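Side-chain contacts in pesticidial crystal protein CRY2AA (PDB 1I5P), which promotes colloid-osmotic lysis by binding to midgut epithelial cells of dipteran and lepidopteran larvae: residues A[225-228]-A[229-233]; A[234-237]-A[238-242]; A[287-290]-A[291-294]; A[432-435]-A[436-439]. All blocks are in the same frame, centred on the assembly; numbering follows the deposited sequence.

How the contacts relate
All four contacts are local and partly buried, each setting buried side chains (Tyr227 and Phe231; Leu238 and Met241; Phe288 and Trp293; Ile433 and Asp437) beside more exposed polar ones. The first three run along the passage from the helical N-terminal domain into the middle domain. Contact 1 closes helix 202-232 with an aromatic pair and a threonine. Contacts 2 and 3 share the small antiparallel sheet of strands 235-237 and 287-289, and each leads from its strand into a helix: the one through a water, the other through an asparagine carbonyl. Contact 4, more charged and farther from the chain's centre, turns Ile433 and Leu438 onto Phe288 of contact 3.

Contact 1. Residues A[225-228]-A[229-233]; sequences NTYQ and TAFRG
Tyr227 and Phe231, one helical turn apart, lie side by side and point the same way. The hydroxyl end of the tyrosine does the touching: OH of Tyr227 sits 3.3 Å from CD1 of Phe231, and its CZ is 3.7 Å from the same carbon. The two rings meet obliquely, their centroids 5.5 Å apart and their planes at 36°. Each CG stands anti to its own backbone N (chi1 175° for Tyr227, -163° for Phe231), which sends both rings off the same side of the helix. There Phe244 meets both, and Trp293 lies against Phe231.

Polar contacts follow the backbone of helix 202-232. Phe231 N donates to Tyr227 O at 2.8 Å, and Arg232 N to Gln228 O at 3.0 Å. On the exposed side Asn225 O takes two bonds from one residue: Thr229 N and Thr229 OG1 both lie 3.0 Å from it and approach from opposite faces of the carbonyl plane.

The last turns of this helix in the delta-endotoxin N-terminal domain are thus amphipathic. Aromatic carbon faces the protein interior, while the threonine hydroxyl spends its proton on a carbonyl of its own helix.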
loop_
_atom_site.group_PDB
_atom_site.type_symbol
_atom_site.label_atom_id
_atom_site.label_comp_id
_atom_site.label_asym_id
_atom_site.label_seq_id
_atom_site.Cartn_x
_atom_site.Cartn_y
_atom_site.Cartn_z
ATOM N N ASN A 225 -6.423 13.518 -8.501
ATOM C CA ASN A 225 -7.434 13.878 -9.486
ATOM C C ASN A 225 -7.197 13.200 -10.837
ATOM O O ASN A 225 -8.136 12.707 -11.456
ATOM C CB ASN A 225 -7.488 15.399 -9.668
ATOM C CG ASN A 225 -7.957 16.124 -8.411
ATOM O OD1 ASN A 225 -8.596 15.535 -7.541
ATOM N ND2 ASN A 225 -7.657 17.419 -8.327
ATOM N N THR A 226 -5.950 13.170 -11.296
ATOM C CA THR A 226 -5.643 12.544 -12.581
ATOM C C THR A 226 -6.030 11.068 -12.571
ATOM O O THR A 226 -6.652 10.566 -13.510
ATOM C CB THR A 226 -4.139 12.670 -12.921
ATOM O OG1 THR A 226 -3.784 14.054 -13.004
ATOM C CG2 THR A 226 -3.828 12.001 -14.259
ATOM N N TYR A 227 -5.660 10.376 -11.503
ATOM C CA TYR A 227 -5.966 8.961 -11.388
ATOM C C TYR A 227 -7.462 8.699 -11.249
ATOM O O TYR A 227 -7.999 7.805 -11.900
ATOM C CB TYR A 227 -5.235 8.365 -10.192
ATOM C CG TYR A 227 -5.589 6.920 -9.925
ATOM C CD1 TYR A 227 -5.026 5.894 -10.678
ATOM C CD2 TYR A 227 -6.477 6.580 -8.907
ATOM C CE1 TYR A 227 -5.332 4.562 -10.421
ATOM C CE2 TYR A 227 -6.793 5.251 -8.645
ATOM C CZ TYR A 227 -6.214 4.249 -9.401
ATOM O OH TYR A 227 -6.520 2.936 -9.127
ATOM N N GLN A 228 -8.134 9.473 -10.399
ATOM C CA GLN A 228 -9.575 9.286 -10.192
ATOM C C GLN A 228 -10.372 9.470 -11.470
ATOM O O GLN A 228 -11.311 8.724 -11.727
ATOM C CB GLN A 228 -10.113 10.241 -9.117
ATOM C CG GLN A 228 -9.854 9.769 -7.698
ATOM C CD GLN A 228 -10.733 10.477 -6.672
ATOM O OE1 GLN A 228 -10.590 11.674 -6.432
ATOM N NE2 GLN A 228 -11.646 9.729 -6.060
ATOM N N THR A 229 -10.008 10.468 -12.265
ATOM C CA THR A 229 -10.708 10.709 -13.522
ATOM C C THR A 229 -10.593 9.484 -14.434
ATOM O O THR A 229 -11.572 9.046 -15.042
ATOM C CB THR A 229 -10.129 11.941 -14.256
ATOM O OG1 THR A 229 -10.379 13.118 -13.480
ATOM C CG2 THR A 229 -10.764 12.099 -15.632
ATOM N N ALA A 230 -9.389 8.928 -14.514
ATOM C CA ALA A 230 -9.145 7.761 -15.356
ATOM C C ALA A 230 -9.838 6.520 -14.817
ATOM O O ALA A 230 -10.400 5.730 -15.578
ATOM C CB ALA A 230 -7.648 7.505 -15.465
ATOM N N PHE A 231 -9.788 6.348 -13.498
ATOM C CA PHE A 231 -10.406 5.196 -12.864
ATOM C C PHE A 231 -11.916 5.182 -13.111
ATOM O O PHE A 231 -12.510 4.114 -13.270
ATOM C CB PHE A 231 -10.120 5.201 -11.358
ATOM C CG PHE A 231 -10.355 3.875 -10.691
ATOM C CD1 PHE A 231 -9.369 2.891 -10.704
ATOM C CD2 PHE A 231 -11.574 3.594 -10.085
ATOM C CE1 PHE A 231 -9.596 1.640 -10.118
ATOM C CE2 PHE A 231 -11.813 2.355 -9.502
ATOM C CZ PHE A 231 -10.823 1.372 -9.517
ATOM N N ARG A 232 -12.541 6.359 -13.146
ATOM C CA ARG A 232 -13.982 6.433 -13.378
ATOM C C ARG A 232 -14.369 5.979 -14.786
ATOM O O ARG A 232 -15.521 5.627 -15.029
ATOM C CB ARG A 232 -14.502 7.855 -13.160
ATOM C CG ARG A 232 -14.568 8.329 -11.717
ATOM C CD ARG A 232 -15.323 9.658 -11.638
ATOM N NE ARG A 232 -16.778 9.506 -11.739
ATOM C CZ ARG A 232 -17.611 10.500 -12.044
ATOM N NH1 ARG A 232 -17.134 11.715 -12.293
ATOM N NH2 ARG A 232 -18.923 10.290 -12.085
ATOM N N GLY A 233 -13.410 5.998 -15.707
ATOM C CA GLY A 233 -13.684 5.578 -17.069
ATOM C C GLY A 233 -13.404 4.105 -17.305
ATOM O O GLY A 233 -13.523 3.606 -18.428
#

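Contact 2. Residues A[234-237]-A[238-242]; sequences LNTR and LHDML
Thr236 lays its side chain across that of Asp240 at about a right angle, and its two branches part company over the first turn of helix 238-259. The hydroxyl branch lies over the aspartate, OG1 of Thr236 being 3.1 Å from CB of Asp240. The methyl branch faces the backbone instead, with CG2 of Thr236 3.4 Å from Met241 N and 3.9 Å from Met241 CB. A chi1 of -171° accounts for this division, for it swings OG1 away from the threonine's own N and places CG2 between that N and the carbonyl carbon, from where it meets Met241 N.

A water joins the polar ends. It donates to OD1 of Asp240 at 2.6 Å and lies 2.5 Å from OG1 of Thr236, so hydroxyl and carboxylate are held through a shared partner.

Here a short, weakly bonded strand runs directly into a helix, with Arg237 at the N-cap position; the directions of the two short segments, 235-237 and 238-242, differ by 113°. Met241 N donates to Arg237 O across the junction, in a bond 3.0 Å long with an N-H...O angle of 156°.

Farther out, the side chain of Arg237 leads away from the helix, and its NH1 is bonded to the carbonyl oxygens of Gly281 and Gln284. Strand 235-237 is paired with its neighbour 287-289 through backbone bonds between Thr236 and Phe288, and Asn235 OD1 is bonded to Ser287 OG. On the buried side Leu238 and Met241 rest on Phe288, while Trp293 packs against Met241 and Leu242.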
loop_
_atom_site.group_PDB
_atom_site.type_symbol
_atom_site.label_atom_id
_atom_site.label_comp_id
_atom_site.label_asym_id
_atom_site.label_seq_id
_atom_site.Cartn_x
_atom_site.Cartn_y
_atom_site.Cartn_z
ATOM N N LEU A 234 -13.034 3.392 -16.248
ATOM C CA LEU A 234 -12.734 1.968 -16.379
ATOM C C LEU A 234 -13.958 1.063 -16.490
ATOM O O LEU A 234 -15.007 1.304 -15.886
ATOM C CB LEU A 234 -11.893 1.480 -15.197
ATOM C CG LEU A 234 -10.383 1.737 -15.156
ATOM C CD1 LEU A 234 -9.828 1.212 -13.843
ATOM C CD2 LEU A 234 -9.704 1.055 -16.327
ATOM N N ASN A 235 -13.798 0.014 -17.282
ATOM C CA ASN A 235 -14.821 -0.996 -17.471
ATOM C C ASN A 235 -14.021 -2.173 -17.981
ATOM O O ASN A 235 -13.869 -2.364 -19.189
ATOM C CB ASN A 235 -15.861 -0.579 -18.513
ATOM C CG ASN A 235 -17.045 -1.534 -18.551
ATOM O OD1 ASN A 235 -17.070 -2.522 -17.818
ATOM N ND2 ASN A 235 -18.028 -1.243 -19.400
ATOM N N THR A 236 -13.485 -2.950 -17.049
ATOM C CA THR A 236 -12.661 -4.080 -17.420
ATOM C C THR A 236 -12.796 -5.232 -16.436
ATOM O O THR A 236 -13.434 -5.107 -15.390
ATOM C CB THR A 236 -11.192 -3.640 -17.478
ATOM O OG1 THR A 236 -10.396 -4.683 -18.053
ATOM C CG2 THR A 236 -10.690 -3.312 -16.074
ATOM N N ARG A 237 -12.194 -6.363 -16.769
ATOM C CA ARG A 237 -12.251 -7.515 -15.881
ATOM C C ARG A 237 -11.488 -7.210 -14.592
ATOM O O ARG A 237 -10.647 -6.306 -14.558
ATOM C CB ARG A 237 -11.660 -8.737 -16.573
ATOM C CG ARG A 237 -12.368 -9.113 -17.865
ATOM C CD ARG A 237 -12.341 -10.615 -18.033
ATOM N NE ARG A 237 -11.944 -11.039 -19.370
ATOM C CZ ARG A 237 -11.329 -12.191 -19.623
ATOM N NH1 ARG A 237 -11.042 -13.022 -18.626
ATOM N NH2 ARG A 237 -11.003 -12.518 -20.867
ATOM N N LEU A 238 -11.781 -7.966 -13.537
ATOM C CA LEU A 238 -11.140 -7.752 -12.240
ATOM C C LEU A 238 -9.622 -7.687 -12.313
ATOM O O LEU A 238 -9.005 -6.748 -11.801
ATOM C CB LEU A 238 -11.544 -8.852 -11.252
ATOM C CG LEU A 238 -11.069 -8.624 -9.818
ATOM C CD1 LEU A 238 -11.615 -7.296 -9.317
ATOM C CD2 LEU A 238 -11.530 -9.765 -8.916
ATOM N N HIS A 239 -9.024 -8.687 -12.949
ATOM C CA HIS A 239 -7.578 -8.736 -13.068
ATOM C C HIS A 239 -7.009 -7.407 -13.569
ATOM O O HIS A 239 -6.060 -6.869 -12.996
ATOM C CB HIS A 239 -7.162 -9.861 -14.013
ATOM C CG HIS A 239 -5.695 -9.882 -14.302
ATOM N ND1 HIS A 239 -4.763 -10.333 -13.393
ATOM C CD2 HIS A 239 -4.994 -9.433 -15.369
ATOM C CE1 HIS A 239 -3.551 -10.160 -13.887
ATOM N NE2 HIS A 239 -3.663 -9.613 -15.085
ATOM N N ASP A 240 -7.598 -6.874 -14.637
ATOM C CA ASP A 240 -7.130 -5.617 -15.217
ATOM C C ASP A 240 -7.404 -4.395 -14.352
ATOM O O ASP A 240 -6.608 -3.462 -14.319
ATOM C CB ASP A 240 -7.740 -5.431 -16.606
ATOM C CG ASP A 240 -7.152 -6.388 -17.626
ATOM O OD1 ASP A 240 -7.887 -6.799 -18.552
ATOM O OD2 ASP A 240 -5.953 -6.719 -17.501
ATOM N N MET A 241 -8.528 -4.393 -13.649
ATOM C CA MET A 241 -8.841 -3.271 -12.777
ATOM C C MET A 241 -7.810 -3.200 -11.654
ATOM O O MET A 241 -7.283 -2.131 -11.350
ATOM C CB MET A 241 -10.244 -3.422 -12.183
ATOM C CG MET A 241 -10.573 -2.367 -11.141
ATOM S SD MET A 241 -12.276 -2.438 -10.614
ATOM C CE MET A 241 -13.031 -1.404 -11.847
ATOM N N LEU A 242 -7.520 -4.343 -11.041
ATOM C CA LEU A 242 -6.548 -4.386 -9.952
ATOM C C LEU A 242 -5.136 -4.015 -10.411
ATOM O O LEU A 242 -4.413 -3.309 -9.701
ATOM C CB LEU A 242 -6.545 -5.776 -9.302
ATOM C CG LEU A 242 -7.884 -6.199 -8.698
ATOM C CD1 LEU A 242 -7.729 -7.524 -7.945
ATOM C CD2 LEU A 242 -8.383 -5.102 -7.757
HETATM O O HOH W 1 -10.408 -6.875 -19.303
#

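Contact 3. Residues A[287-290]-A[291-294]; sequences SFTA and QNWP
OD1 of Asn292 is gripped twice by Thr289. The backbone N of Thr289 donates to it at 2.9 Å in a nearly straight bond, N-H...O 172°, and the hydroxyl OG1 of Thr289 adds a weak bond at 3.4 Å. The backbone answers in the other direction, Asn292 N donating to Thr289 O at 2.9 Å. This last bond closes a type I beta turn over residues 289-292, by which strand 287-289 of the delta-endotoxin middle domain passes into helix 293-300. Side chain and main chain of the asparagine thus form a reciprocal pair of bonds with one residue, and the bond to OD1 closes the turn a second time from the side-chain side.

The torsion of Asn292 sets this up: at chi1 -54° its CG lies beside its own backbone N, and the amide folds back over the strand end. Neither of the two strong bonds uses the plane of its acceptor, since Thr289 N stands above the carbonyl plane of the Asn292 amide and Asn292 N above that of Thr289.

Phe288 flanks the grip. OD1 of Asn292 lies at the edge of its ring, near the ring plane, and is 3.6 Å from CB of Phe288; ring and amide planes stand 84° apart.

One residue further along, Trp293 N donates to Ala290 O at 3.0 Å. The indole itself leads away from the turn, and its NE1 is bonded to OE2 of Glu514. Ala290 O is also approached by the proline ring, whose CD in Pro294 comes to 3.2 Å.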
loop_
_atom_site.group_PDB
_atom_site.type_symbol
_atom_site.label_atom_id
_atom_site.label_comp_id
_atom_site.label_asym_id
_atom_site.label_seq_id
_atom_site.Cartn_x
_atom_site.Cartn_y
_atom_site.Cartn_z
ATOM N N SER A 287 -17.029 -8.121 -15.929
ATOM C CA SER A 287 -16.423 -6.817 -16.141
ATOM C C SER A 287 -16.921 -5.890 -15.038
ATOM O O SER A 287 -18.067 -5.995 -14.606
ATOM C CB SER A 287 -16.818 -6.276 -17.522
ATOM O OG SER A 287 -16.044 -5.144 -17.879
ATOM N N PHE A 288 -16.062 -4.996 -14.568
ATOM C CA PHE A 288 -16.459 -4.076 -13.505
ATOM C C PHE A 288 -16.164 -2.627 -13.846
ATOM O O PHE A 288 -15.275 -2.328 -14.650
ATOM C CB PHE A 288 -15.738 -4.416 -12.191
ATOM C CG PHE A 288 -15.939 -5.833 -11.729
ATOM C CD1 PHE A 288 -15.064 -6.838 -12.127
ATOM C CD2 PHE A 288 -17.014 -6.165 -10.906
ATOM C CE1 PHE A 288 -15.253 -8.155 -11.713
ATOM C CE2 PHE A 288 -17.212 -7.480 -10.488
ATOM C CZ PHE A 288 -16.329 -8.475 -10.895
ATOM N N THR A 289 -16.913 -1.734 -13.209
ATOM C CA THR A 289 -16.746 -0.302 -13.383
ATOM C C THR A 289 -16.374 0.290 -12.023
ATOM O O THR A 289 -16.446 -0.394 -10.998
ATOM C CB THR A 289 -18.047 0.359 -13.881
ATOM O OG1 THR A 289 -19.086 0.161 -12.915
ATOM C CG2 THR A 289 -18.474 -0.248 -15.209
ATOM N N ALA A 290 -15.980 1.559 -12.017
ATOM C CA ALA A 290 -15.586 2.240 -10.788
ATOM C C ALA A 290 -16.647 2.179 -9.690
ATOM O O ALA A 290 -16.320 2.112 -8.505
ATOM C CB ALA A 290 -15.237 3.695 -11.095
ATOM N N GLN A 291 -17.917 2.201 -10.079
ATOM C CA GLN A 291 -19.005 2.152 -9.105
ATOM C C GLN A 291 -18.997 0.841 -8.315
ATOM O O GLN A 291 -19.522 0.774 -7.204
ATOM C CB GLN A 291 -20.356 2.335 -9.805
ATOM C CG GLN A 291 -20.632 3.771 -10.254
ATOM C CD GLN A 291 -21.995 3.939 -10.919
ATOM O OE1 GLN A 291 -22.451 5.061 -11.151
ATOM N NE2 GLN A 291 -22.648 2.821 -11.235
ATOM N N ASN A 292 -18.388 -0.187 -8.895
ATOM C CA ASN A 292 -18.293 -1.500 -8.264
ATOM C C ASN A 292 -17.086 -1.614 -7.339
ATOM O O ASN A 292 -17.018 -2.518 -6.509
ATOM C CB ASN A 292 -18.142 -2.598 -9.320
ATOM C CG ASN A 292 -19.227 -2.564 -10.368
ATOM O OD1 ASN A 292 -18.993 -2.934 -11.516
ATOM N ND2 ASN A 292 -20.422 -2.135 -9.982
ATOM N N TRP A 293 -16.131 -0.707 -7.502
ATOM C CA TRP A 293 -14.900 -0.755 -6.724
ATOM C C TRP A 293 -15.092 -0.720 -5.210
ATOM O O TRP A 293 -14.507 -1.537 -4.497
ATOM C CB TRP A 293 -13.946 0.365 -7.167
ATOM C CG TRP A 293 -12.598 0.316 -6.497
ATOM C CD1 TRP A 293 -11.950 1.353 -5.886
ATOM C CD2 TRP A 293 -11.762 -0.837 -6.321
ATOM N NE1 TRP A 293 -10.769 0.915 -5.331
ATOM C CE2 TRP A 293 -10.628 -0.423 -5.583
ATOM C CE3 TRP A 293 -11.863 -2.179 -6.711
ATOM C CZ2 TRP A 293 -9.599 -1.307 -5.224
ATOM C CZ3 TRP A 293 -10.835 -3.061 -6.353
ATOM C CH2 TRP A 293 -9.722 -2.616 -5.616
ATOM N N PRO A 294 -15.913 0.215 -4.698
ATOM C CA PRO A 294 -16.133 0.295 -3.252
ATOM C C PRO A 294 -16.496 -1.049 -2.658
ATOM O O PRO A 294 -15.964 -1.439 -1.619
ATOM C CB PRO A 294 -17.253 1.326 -3.136
ATOM C CG PRO A 294 -16.910 2.270 -4.257
ATOM C CD PRO A 294 -16.652 1.288 -5.386
#

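Contact 4. Residues A[432-435]-A[436-439]; sequences VIRN and EDLT
Arg434 reaches over the first turn of helix 435-438 and meets both of its acids. Its CB lies 3.6 Å from OE1 of Glu436. CG comes next, close to OD2 of Asp437, and at chi3 -69° the chain bends, bringing the guanidinium back across the glutamate. NE of Arg434 makes a long salt bridge to OD2 of Asp437, 3.7 Å. One face of the guanidinium is covered by CB of Glu436. At the tip, NH1 of Arg434 forms the short salt bridge of this network, 2.8 Å to OE2 of Glu436, although the guanidinium and carboxylate planes are turned 72° apart.

The backbone of the same residue is the N-cap. Arg434 O accepts from Leu438 N at 3.1 Å, in the carbonyl plane, and from Asp437 N at 2.9 Å, from above it. A water accepts from Arg434 N and donates to OD2 of Asp437, so this carboxylate oxygen serves both ends of the arginine. The other, OD1, is paired with Arg448; that bridge, with the longer one to Arg434, would probably favour the ionised form of the buried Asp437.

Beneath the charges, CG2 of Ile433 touches CD2 of Leu438 at 3.8 Å. Ile433, in the loop after strand 422-430 of the middle domain, and Leu438, on helix 435-438, lie against Phe288 of strand 287-289 and Phe295 of helix 293-300.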
loop_
_atom_site.group_PDB
_atom_site.type_symbol
_atom_site.label_atom_id
_atom_site.label_comp_id
_atom_site.label_asym_id
_atom_site.label_seq_id
_atom_site.Cartn_x
_atom_site.Cartn_y
_atom_site.Cartn_z
ATOM N N VAL A 432 -19.874 -14.885 -10.830
ATOM C CA VAL A 432 -20.689 -13.694 -11.043
ATOM C C VAL A 432 -21.155 -13.113 -9.717
ATOM O O VAL A 432 -21.804 -13.798 -8.923
ATOM C CB VAL A 432 -21.946 -14.009 -11.897
ATOM C CG1 VAL A 432 -22.716 -12.727 -12.178
ATOM C CG2 VAL A 432 -21.546 -14.685 -13.201
ATOM N N ILE A 433 -20.816 -11.852 -9.475
ATOM C CA ILE A 433 -21.232 -11.175 -8.255
ATOM C C ILE A 433 -22.552 -10.489 -8.578
ATOM O O ILE A 433 -22.648 -9.750 -9.555
ATOM C CB ILE A 433 -20.222 -10.099 -7.825
ATOM C CG1 ILE A 433 -18.852 -10.737 -7.592
ATOM C CG2 ILE A 433 -20.728 -9.386 -6.573
ATOM C CD1 ILE A 433 -17.737 -9.741 -7.391
ATOM N N ARG A 434 -23.567 -10.742 -7.759
ATOM C CA ARG A 434 -24.889 -10.158 -7.963
ATOM C C ARG A 434 -24.819 -8.636 -7.883
ATOM O O ARG A 434 -23.997 -8.087 -7.145
ATOM C CB ARG A 434 -25.859 -10.683 -6.895
ATOM C CG ARG A 434 -25.667 -12.161 -6.559
ATOM C CD ARG A 434 -26.816 -12.733 -5.732
ATOM N NE ARG A 434 -26.898 -12.236 -4.356
ATOM C CZ ARG A 434 -27.968 -11.629 -3.842
ATOM N NH1 ARG A 434 -29.042 -11.430 -4.595
ATOM N NH2 ARG A 434 -27.985 -11.251 -2.568
ATOM N N ASN A 435 -25.665 -7.948 -8.642
ATOM C CA ASN A 435 -25.670 -6.491 -8.587
ATOM C C ASN A 435 -26.113 -6.075 -7.193
ATOM O O ASN A 435 -25.761 -4.997 -6.727
ATOM C CB ASN A 435 -26.623 -5.891 -9.627
ATOM C CG ASN A 435 -26.077 -5.961 -11.045
ATOM O OD1 ASN A 435 -24.866 -5.927 -11.266
ATOM N ND2 ASN A 435 -26.981 -6.029 -12.019
ATOM N N GLU A 436 -26.883 -6.935 -6.528
ATOM C CA GLU A 436 -27.348 -6.635 -5.179
ATOM C C GLU A 436 -26.166 -6.549 -4.226
ATOM O O GLU A 436 -26.222 -5.841 -3.218
ATOM C CB GLU A 436 -28.330 -7.699 -4.682
ATOM C CG GLU A 436 -29.622 -7.803 -5.494
ATOM C CD GLU A 436 -29.537 -8.841 -6.604
ATOM O OE1 GLU A 436 -28.732 -8.655 -7.542
ATOM O OE2 GLU A 436 -30.281 -9.840 -6.538
ATOM N N ASP A 437 -25.095 -7.274 -4.536
ATOM C CA ASP A 437 -23.906 -7.228 -3.692
ATOM C C ASP A 437 -23.047 -6.034 -4.088
ATOM O O ASP A 437 -22.564 -5.302 -3.227
ATOM C CB ASP A 437 -23.093 -8.521 -3.820
ATOM C CG ASP A 437 -23.615 -9.637 -2.931
ATOM O OD1 ASP A 437 -23.942 -9.362 -1.759
ATOM O OD2 ASP A 437 -23.682 -10.795 -3.403
ATOM N N LEU A 438 -22.887 -5.828 -5.395
ATOM C CA LEU A 438 -22.081 -4.721 -5.904
ATOM C C LEU A 438 -22.607 -3.360 -5.463
ATOM O O LEU A 438 -21.858 -2.384 -5.389
ATOM C CB LEU A 438 -22.032 -4.759 -7.433
ATOM C CG LEU A 438 -21.345 -5.949 -8.102
ATOM C CD1 LEU A 438 -21.610 -5.907 -9.600
ATOM C CD2 LEU A 438 -19.856 -5.913 -7.816
ATOM N N THR A 439 -23.898 -3.304 -5.171
ATOM C CA THR A 439 -24.537 -2.063 -4.760
ATOM C C THR A 439 -24.481 -1.823 -3.252
ATOM O O THR A 439 -24.821 -0.739 -2.780
ATOM C CB THR A 439 -26.016 -2.049 -5.197
ATOM O OG1 THR A 439 -26.626 -0.823 -4.786
ATOM C CG2 THR A 439 -26.761 -3.205 -4.561
HETATM O O HOH W 2 -22.787 -12.089 -5.542
#